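Uncharacterized N-acetyltransferase D2E76_00625 (Mycobacteroides abscessus, PDB 6YCA) is a GCN5-related N-acetyltransferase of the Eis type that binds acetyl coenzyme A but is unable to modify aminoglycosides. Local coordinates at residues S154-Q160 / A298-I304; Y262-V266 / D287-L292. All blocks are in the same frame, centred on the assembly; numbering follows the deposited sequence.

Overall arrangement
Following the chain from the N terminus, the first of these segments comes at the end of strand 149-160, which supplies one side of interaction 1. The chain then runs through helix 259-270, where residues 262-266 pack on the loop segment 287-292, reached by way of strand 277-284; this closes the short loop of interaction 2. Only afterwards does strand 299-312 pair with residues 154-160, closing the much longer loop of interaction 1, inside which interaction 2 is nested. The two contacts touch: Leu289 of interaction 2 lies against Tyr157, Ile159 and Val299 of interaction 1. Together they tie helix 259-270 and the loop after strand 277-284 to the paired strands 149-160 and 299-312.

Interaction 1: residues S154-Q160 / A298-I304; sequences SATYRIQ and AVAVAGI
Thr156, Arg158 and Gln160 pair through their backbones with residues 298-303, forming an antiparallel beta ladder interrupted by a beta bulge. Strand 149-160 is flanked on one side by strand 299-312 and on the other by strand 277-284, within the GNAT fold. The regular end of the ladder is the hydrogen-bonded pair Arg158-Ala300: Arg158 N donates to Ala300 O at 2.8 Å, and Ala300 N returns a bond to Arg158 O at 2.9 Å. Two residues further on, Gln160 N binds Ala298 O at 2.9 Å. At the bulge, Thr156 faces two residues: its O accepts from Ala302 N, while its N donates to Gly303 O. CA-H...O contacts accompany these bonds, among them Tyr157 CA to Ala300 O at 3.2 Å.

Apolar packing occupies the face bearing Tyr157, Ile159, Val299 and Val301. Val299 has CG1 anti to its backbone N (chi1 -178°), which carries this methyl to within 3.7 Å of Tyr157 CD2 and turns CG2 toward Ile159 CG1. Val301 CG2 lies alongside the same ring near CE2, while the tyrosine OH is hydrogen-bonded to Pro284 O of strand 277-284. The other face carries Thr156, Arg158 and Ala300 and is more exposed; there the aliphatic start of Arg158 passes the bulge residue Ala302, CG meeting its CB, before the end of the side chain leads away. Near the bulged end, Ile304 packs on Ile304 of the second subunit, while within the chain its CG1 meets Ala155 CB at 3.8 Å.

Interaction 2: residues Y262-V266 / D287-L292; sequences YRALV and DPLPHL
Tyr262 reaches from helix 259-270 into the loop 287-292, where Asp287, Pro288, Leu289 and Leu292 gather round its outer end. Its ring carbon CG is anti to the backbone N (chi1 176°), and this extends the phenol away from the helix toward the loop. The densely packed part is apolar. Leu292 CD1 fits between the helix side chains, 3.7 Å from Tyr262 CE2 and 3.6 Å from Val266 CG1. Leu289 brings CD2 to the same valine methyl at 3.7 Å, while Pro288 CG comes near Tyr262 CE2. Within the helix, Val266 CG2 sits over one face of the Tyr262 ring, toward its rim. Leu254 of strand 248-256 also touches Val266, and Leu289 rests on Tyr157 and Ile159 of strand 149-160.

The looser side lies at Arg263. Here a light aliphatic touch, nearest at CG to Leu292 CD2, 3.8 Å, is made before the chain bends at chi3 and leads its guanidinium to the second subunit, where NH1 bonds the backbone oxygen of Arg384 of that subunit. Pro288 likewise packs on Ala385 of the second subunit, so this flank belongs to the assembly interface.

One polar link joins the segments: Tyr262 OH donates to Asp287 OD1 at 2.8 Å, a weak bond, with ring and carboxylate planes 58° apart. The other oxygen, OD2, forms a salt bridge with Arg283. This division of the carboxylate implies that the arginine, rather than the phenol, probably does most to stabilise the buried negative charge, with the weak tyrosine bond adding a modest polar link to an otherwise apolar contact.

Interaction 1: residues S154-Q160 / A298-I304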
loop_
_atom_site.group_PDB
_atom_site.type_symbol
_atom_site.label_atom_id
_atom_site.label_comp_id
_atom_site.label_asym_id
_atom_site.label_seq_id
_atom_site.Cartn_x
_atom_site.Cartn_y
_atom_site.Cartn_z
ATOM N N SER A 154 11.370 20.015 -14.980
ATOM C CA SER A 154 10.025 20.347 -14.541
ATOM C C SER A 154 9.733 19.670 -13.209
ATOM O O SER A 154 10.332 18.647 -12.861
ATOM C CB SER A 154 8.992 19.924 -15.592
ATOM O OG SER A 154 8.876 18.514 -15.653
ATOM N N ALA A 155 8.808 20.258 -12.456
ATOM C CA ALA A 155 8.442 19.754 -11.140
ATOM C C ALA A 155 6.933 19.561 -11.056
ATOM O O ALA A 155 6.164 20.120 -11.846
ATOM C CB ALA A 155 8.922 20.672 -10.004
ATOM N N THR A 156 6.526 18.752 -10.079
ATOM C CA THR A 156 5.128 18.468 -9.794
ATOM C C THR A 156 4.833 18.814 -8.345
ATOM O O THR A 156 5.501 18.314 -7.434
ATOM C CB THR A 156 4.835 16.992 -10.007
ATOM O OG1 THR A 156 5.275 16.614 -11.312
ATOM C CG2 THR A 156 3.338 16.737 -9.890
ATOM N N TYR A 157 3.826 19.651 -8.131
ATOM C CA TYR A 157 3.466 20.113 -6.803
ATOM C C TYR A 157 2.109 19.555 -6.386
ATOM O O TYR A 157 1.180 19.482 -7.195
ATOM C CB TYR A 157 3.406 21.639 -6.779
ATOM C CG TYR A 157 4.708 22.284 -7.175
ATOM C CD1 TYR A 157 5.015 22.498 -8.511
ATOM C CD2 TYR A 157 5.633 22.675 -6.220
ATOM C CE1 TYR A 157 6.205 23.086 -8.886
ATOM C CE2 TYR A 157 6.825 23.268 -6.585
ATOM C CZ TYR A 157 7.105 23.473 -7.921
ATOM O OH TYR A 157 8.290 24.060 -8.296
ATOM N N ARG A 158 2.009 19.156 -5.119
ATOM C CA ARG A 158 0.742 18.830 -4.474
ATOM C C ARG A 158 0.505 19.849 -3.371
ATOM O O ARG A 158 1.318 19.972 -2.447
ATOM C CB ARG A 158 0.735 17.434 -3.853
ATOM C CG ARG A 158 0.538 16.247 -4.769
ATOM C CD ARG A 158 0.481 15.014 -3.873
ATOM N NE ARG A 158 -0.626 15.101 -2.917
ATOM C CZ ARG A 158 -0.737 14.354 -1.816
ATOM N NH1 ARG A 158 0.200 13.460 -1.510
ATOM N NH2 ARG A 158 -1.778 14.511 -1.003
ATOM N N ILE A 159 -0.592 20.590 -3.482
ATOM C CA ILE A 159 -0.964 21.614 -2.517
ATOM C C ILE A 159 -2.143 21.092 -1.711
ATOM O O ILE A 159 -3.154 20.672 -2.285
ATOM C CB ILE A 159 -1.340 22.925 -3.225
ATOM C CG1 ILE A 159 -0.173 23.422 -4.082
ATOM C CG2 ILE A 159 -1.748 23.970 -2.200
ATOM C CD1 ILE A 159 -0.484 24.689 -4.856
ATOM N N GLN A 160 -2.013 21.103 -0.388
ATOM C CA GLN A 160 -3.136 20.793 0.493
ATOM C C GLN A 160 -3.899 22.097 0.704
ATOM O O GLN A 160 -3.477 22.960 1.476
ATOM C CB GLN A 160 -2.658 20.176 1.803
ATOM C CG GLN A 160 -3.571 19.064 2.322
ATOM C CD GLN A 160 -3.415 18.811 3.815
ATOM O OE1 GLN A 160 -4.384 18.902 4.575
ATOM N NE2 GLN A 160 -2.196 18.484 4.241
ATOM N N ALA A 298 2.453 23.427 2.984
ATOM C CA ALA A 298 1.247 23.038 2.269
ATOM C C ALA A 298 1.534 22.709 0.812
ATOM O O ALA A 298 0.702 22.077 0.155
ATOM C CB ALA A 298 0.211 24.156 2.347
ATOM N N VAL A 299 2.690 23.106 0.301
ATOM C CA VAL A 299 3.083 22.861 -1.079
ATOM C C VAL A 299 4.211 21.842 -1.040
ATOM O O VAL A 299 5.293 22.117 -0.508
ATOM C CB VAL A 299 3.526 24.155 -1.777
ATOM C CG1 VAL A 299 3.884 23.887 -3.232
ATOM C CG2 VAL A 299 2.440 25.218 -1.674
ATOM N N ALA A 300 3.960 20.661 -1.591
ATOM C CA ALA A 300 4.927 19.576 -1.588
ATOM C C ALA A 300 5.337 19.255 -3.014
ATOM O O ALA A 300 4.497 19.217 -3.919
ATOM C CB ALA A 300 4.342 18.312 -0.939
ATOM N N VAL A 301 6.632 19.031 -3.211
ATOM C CA VAL A 301 7.151 18.607 -4.504
ATOM C C VAL A 301 6.941 17.099 -4.611
ATOM O O VAL A 301 7.547 16.324 -3.869
ATOM C CB VAL A 301 8.626 18.986 -4.671
ATOM C CG1 VAL A 301 9.191 18.380 -5.949
ATOM C CG2 VAL A 301 8.774 20.498 -4.681
ATOM N N ALA A 302 6.040 16.685 -5.498
ATOM C CA ALA A 302 5.737 15.273 -5.693
ATOM C C ALA A 302 6.659 14.598 -6.701
ATOM O O ALA A 302 6.535 13.386 -6.915
ATOM C CB ALA A 302 4.273 15.087 -6.108
ATOM N N GLY A 303 7.573 15.345 -7.321
ATOM C CA GLY A 303 8.503 14.762 -8.269
ATOM C C GLY A 303 9.215 15.782 -9.131
ATOM O O GLY A 303 8.698 16.878 -9.365
ATOM N N ILE A 304 10.415 15.443 -9.594
ATOM C CA ILE A 304 11.188 16.294 -10.495
ATOM C C ILE A 304 11.796 15.412 -11.574
ATOM O O ILE A 304 12.389 14.371 -11.268
ATOM C CB ILE A 304 12.285 17.082 -9.754
ATOM C CG1 ILE A 304 11.658 18.198 -8.918
ATOM C CG2 ILE A 304 13.293 17.645 -10.736
ATOM C CD1 ILE A 304 12.664 19.044 -8.187
#

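Interaction 2: residues Y262-V266 / D287-L292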
loop_
_atom_site.group_PDB
_atom_site.type_symbol
_atom_site.label_atom_id
_atom_site.label_comp_id
_atom_site.label_asym_id
_atom_site.label_seq_id
_atom_site.Cartn_x
_atom_site.Cartn_y
_atom_site.Cartn_z
ATOM N N TYR A 262 -0.270 35.398 -12.564
ATOM C CA TYR A 262 0.160 34.199 -11.849
ATOM C C TYR A 262 -0.537 34.090 -10.498
ATOM O O TYR A 262 -1.113 33.047 -10.165
ATOM C CB TYR A 262 1.679 34.214 -11.666
ATOM C CG TYR A 262 2.211 33.059 -10.844
ATOM C CD1 TYR A 262 2.387 31.803 -11.414
ATOM C CD2 TYR A 262 2.533 33.217 -9.499
ATOM C CE1 TYR A 262 2.875 30.738 -10.675
ATOM C CE2 TYR A 262 3.019 32.155 -8.748
ATOM C CZ TYR A 262 3.186 30.916 -9.343
ATOM O OH TYR A 262 3.664 29.852 -8.610
ATOM N N ARG A 263 -0.502 35.167 -9.705
ATOM C CA ARG A 263 -1.117 35.124 -8.382
ATOM C C ARG A 263 -2.631 34.991 -8.472
ATOM O O ARG A 263 -3.236 34.235 -7.702
ATOM C CB ARG A 263 -0.705 36.345 -7.558
ATOM C CG ARG A 263 0.771 36.370 -7.183
ATOM C CD ARG A 263 1.078 37.542 -6.276
ATOM N NE ARG A 263 0.862 38.806 -6.970
ATOM C CZ ARG A 263 1.824 39.513 -7.558
ATOM N NH1 ARG A 263 3.080 39.084 -7.528
ATOM N NH2 ARG A 263 1.534 40.655 -8.171
ATOM N N ALA A 264 -3.260 35.700 -9.414
ATOM C CA ALA A 264 -4.710 35.610 -9.548
ATOM C C ALA A 264 -5.136 34.203 -9.947
ATOM O O ALA A 264 -6.085 33.651 -9.377
ATOM C CB ALA A 264 -5.209 36.633 -10.563
ATOM N N LEU A 265 -4.427 33.593 -10.902
ATOM C CA LEU A 265 -4.777 32.244 -11.338
ATOM C C LEU A 265 -4.529 31.216 -10.244
ATOM O O LEU A 265 -5.369 30.342 -10.011
ATOM C CB LEU A 265 -4.019 31.882 -12.612
ATOM C CG LEU A 265 -4.499 32.631 -13.850
ATOM C CD1 LEU A 265 -3.584 32.352 -15.022
ATOM C CD2 LEU A 265 -5.923 32.223 -14.161
ATOM N N VAL A 266 -3.376 31.291 -9.576
ATOM C CA VAL A 266 -3.108 30.387 -8.459
ATOM C C VAL A 266 -4.093 30.630 -7.322
ATOM O O VAL A 266 -4.606 29.683 -6.710
ATOM C CB VAL A 266 -1.649 30.536 -7.992
ATOM C CG1 VAL A 266 -1.435 29.810 -6.675
ATOM C CG2 VAL A 266 -0.706 30.003 -9.054
ATOM N N ASP A 287 9.102 27.450 -9.204
ATOM C CA ASP A 287 7.799 28.087 -9.127
ATOM C C ASP A 287 7.590 28.627 -7.718
ATOM O O ASP A 287 7.729 27.874 -6.745
ATOM C CB ASP A 287 6.713 27.064 -9.450
ATOM C CG ASP A 287 5.500 27.685 -10.116
ATOM O OD1 ASP A 287 5.533 28.897 -10.419
ATOM O OD2 ASP A 287 4.512 26.953 -10.349
ATOM N N PRO A 288 7.289 29.908 -7.559
ATOM C CA PRO A 288 7.199 30.480 -6.208
ATOM C C PRO A 288 5.931 30.120 -5.446
ATOM O O PRO A 288 5.445 30.938 -4.660
ATOM C CB PRO A 288 7.287 31.989 -6.465
ATOM C CG PRO A 288 6.747 32.165 -7.842
ATOM C CD PRO A 288 7.165 30.935 -8.608
ATOM N N LEU A 289 5.381 28.921 -5.663
ATOM C CA LEU A 289 4.238 28.473 -4.865
ATOM C C LEU A 289 4.502 28.490 -3.364
ATOM O O LEU A 289 3.647 28.997 -2.617
ATOM C CB LEU A 289 3.725 27.109 -5.343
ATOM C CG LEU A 289 2.959 27.035 -6.662
ATOM C CD1 LEU A 289 2.676 25.590 -7.032
ATOM C CD2 LEU A 289 1.663 27.801 -6.536
ATOM N N PRO A 290 5.621 27.968 -2.853
ATOM C CA PRO A 290 5.837 28.017 -1.399
ATOM C C PRO A 290 5.824 29.420 -0.824
ATOM O O PRO A 290 5.526 29.582 0.366
ATOM C CB PRO A 290 7.216 27.365 -1.227
ATOM C CG PRO A 290 7.372 26.501 -2.413
ATOM C CD PRO A 290 6.697 27.226 -3.534
ATOM N N HIS A 291 6.107 30.437 -1.626
ATOM C CA HIS A 291 6.163 31.807 -1.137
ATOM C C HIS A 291 4.821 32.524 -1.185
ATOM O O HIS A 291 4.730 33.671 -0.734
ATOM C CB HIS A 291 7.231 32.591 -1.899
ATOM C CG HIS A 291 8.614 32.045 -1.726
ATOM N ND1 HIS A 291 9.345 32.222 -0.569
ATOM C CD2 HIS A 291 9.404 31.336 -2.567
ATOM C CE1 HIS A 291 10.524 31.642 -0.703
ATOM N NE2 HIS A 291 10.585 31.097 -1.907
ATOM N N LEU A 292 3.784 31.886 -1.726
ATOM C CA LEU A 292 2.464 32.497 -1.784
ATOM C C LEU A 292 1.625 32.246 -0.539
ATOM O O LEU A 292 0.645 32.963 -0.318
ATOM C CB LEU A 292 1.696 31.953 -2.991
ATOM C CG LEU A 292 2.086 32.530 -4.346
ATOM C CD1 LEU A 292 1.339 31.819 -5.453
ATOM C CD2 LEU A 292 1.789 34.009 -4.374
#